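Local coordinates for trichosurin (Trichosurus vulpecula, PDB 2RA6), which binds small hydrophobic molecules such as 4-ethylphenol in its lipocalin barrel and probably carries them, as a homodimeric milk whey protein, at the interface of chains A and B. Coordinates in Å, arbitrary orientation; residue numbers count along the deposited sequence, not the author numbering. Chains: chain A/B, Trichosurin.

The interface of chains A and B. Residues chain A 36, 122-124, 152; chain B 36, 122, 124, 152.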
loop_
_atom_site.group_PDB
_atom_site.type_symbol
_atom_site.label_atom_id
_atom_site.label_comp_id
_atom_site.label_asym_id
_atom_site.label_seq_id
_atom_site.Cartn_x
_atom_site.Cartn_y
_atom_site.Cartn_z
ATOM N N SER A 36 -6.148 -1.671 9.960
ATOM C CA SER A 36 -6.139 -0.309 10.455
ATOM C C SER A 36 -7.531 -0.009 11.008
ATOM O O SER A 36 -7.689 0.861 11.861
ATOM C CB SER A 36 -5.786 0.646 9.314
ATOM O OG SER A 36 -6.536 0.361 8.147
ATOM N N VAL A 122 -9.169 4.710 2.620
ATOM C CA VAL A 122 -8.122 3.696 2.503
ATOM C C VAL A 122 -7.878 2.976 3.823
ATOM O O VAL A 122 -7.812 3.595 4.884
ATOM C CB VAL A 122 -6.770 4.318 2.069
ATOM C CG1 VAL A 122 -5.739 3.212 1.831
ATOM C CG2 VAL A 122 -6.949 5.156 0.817
ATOM N N ASN A 123 -7.735 1.658 3.746
ATOM C CA ASN A 123 -7.437 0.858 4.920
ATOM C C ASN A 123 -6.462 -0.223 4.533
ATOM O O ASN A 123 -6.380 -0.606 3.367
ATOM C CB ASN A 123 -8.689 0.207 5.507
ATOM C CG ASN A 123 -9.477 1.159 6.374
ATOM O OD1 ASN A 123 -10.575 1.582 6.009
ATOM N ND2 ASN A 123 -8.916 1.507 7.531
ATOM N N VAL A 124 -5.708 -0.698 5.514
ATOM C CA VAL A 124 -4.761 -1.773 5.269
ATOM C C VAL A 124 -5.251 -2.999 6.027
ATOM O O VAL A 124 -5.675 -2.906 7.181
ATOM C CB VAL A 124 -3.326 -1.403 5.735
ATOM C CG1 VAL A 124 -3.285 -1.197 7.240
ATOM C CG2 VAL A 124 -2.353 -2.510 5.327
ATOM N N PHE A 152 0.053 1.064 14.812
ATOM C CA PHE A 152 -1.251 0.491 15.123
ATOM C C PHE A 152 -1.232 -0.216 16.468
ATOM O O PHE A 152 -0.194 -0.711 16.907
ATOM C CB PHE A 152 -1.678 -0.483 14.025
ATOM C CG PHE A 152 -1.827 0.161 12.681
ATOM C CD1 PHE A 152 -0.888 -0.058 11.678
ATOM C CD2 PHE A 152 -2.887 1.029 12.431
ATOM C CE1 PHE A 152 -1.001 0.579 10.444
ATOM C CE2 PHE A 152 -3.009 1.671 11.205
ATOM C CZ PHE A 152 -2.063 1.447 10.208
ATOM N N SER B 36 -5.601 10.443 -1.407
ATOM C CA SER B 36 -6.921 10.083 -0.925
ATOM C C SER B 36 -7.452 11.249 -0.087
ATOM O O SER B 36 -8.661 11.391 0.096
ATOM C CB SER B 36 -6.837 8.798 -0.091
ATOM O OG SER B 36 -5.801 8.874 0.866
ATOM N N VAL B 122 -4.954 5.553 7.584
ATOM C CA VAL B 122 -4.171 5.285 6.388
ATOM C C VAL B 122 -4.575 6.198 5.243
ATOM O O VAL B 122 -5.765 6.440 5.004
ATOM C CB VAL B 122 -4.359 3.833 5.897
ATOM C CG1 VAL B 122 -3.418 3.557 4.737
ATOM C CG2 VAL B 122 -4.128 2.856 7.030
ATOM N N VAL B 124 -3.246 7.413 1.068
ATOM C CA VAL B 124 -2.358 7.102 -0.027
ATOM C C VAL B 124 -2.003 8.404 -0.722
ATOM O O VAL B 124 -2.854 9.263 -0.959
ATOM C CB VAL B 124 -3.010 6.121 -1.031
ATOM C CG1 VAL B 124 -4.233 6.753 -1.677
ATOM C CG2 VAL B 124 -1.991 5.721 -2.093
ATOM N N PHE B 152 -11.174 7.205 -6.706
ATOM C CA PHE B 152 -10.960 8.581 -6.283
ATOM C C PHE B 152 -11.386 9.581 -7.349
ATOM O O PHE B 152 -11.388 9.272 -8.541
ATOM C CB PHE B 152 -9.492 8.794 -5.919
ATOM C CG PHE B 152 -9.028 7.932 -4.784
ATOM C CD1 PHE B 152 -8.197 6.843 -5.013
ATOM C CD2 PHE B 152 -9.452 8.191 -3.484
ATOM C CE1 PHE B 152 -7.792 6.019 -3.962
ATOM C CE2 PHE B 152 -9.055 7.374 -2.428
ATOM C CZ PHE B 152 -8.224 6.287 -2.667
HETATM O O HOH W 1 -7.562 4.464 7.719
HETATM O O HOH W 2 -8.349 6.937 4.338
#
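A:Val122 and B:Val122 meet as an antiparallel bridge at the starts of the two 121-130 strands, but the backbones stand too far apart to bond directly at this pair, and water fills in for the missing rungs. One water joins B:Val122 N, at 2.8 Å, to the carbonyl oxygen of A:Val122; its twin takes the N-H of A:Val122 and lies 2.7 Å from B:Val122 O. The two valine side chains cross at about a right angle and touch through one methyl each, CG1 to CG1 at 3.7 Å. With CG1 of B:Val122 anti to the backbone N (chi1 -174°), its other methyl, CG2, is turned into chain A. There it rests 3.6 Å from CB of A:Ser36, with CG1 of A:Val124 and the rim atom CZ of A:Phe152 as looser neighbours. The exchanged pocket of B:Ser36, B:Val124 and B:Phe152 receives A:Val122 in much the same way, a little more loosely at the serine.

Within chain A, the serine hydroxyl is held from two flanks. A:Val124 N donates to A:Ser36 OG at 3.0 Å. The amide ND2 of A:Asn123 reaches A:Ser36 OG at 2.7 Å, nearly straight and in its own amide plane. These bonds tie the loop to the strand and fix the wall against which the methyl packs. Replacing A:Ser36 by an alanine would probably leave the N-H of A:Val124 and the amide of A:Asn123 without this acceptor and let the loop shift away from B:Val122. The patch illustrates how a two-fold contact can pair bridging waters with reciprocal methyl packing, a small valine clasp that helps hold the trichosurin homodimer together.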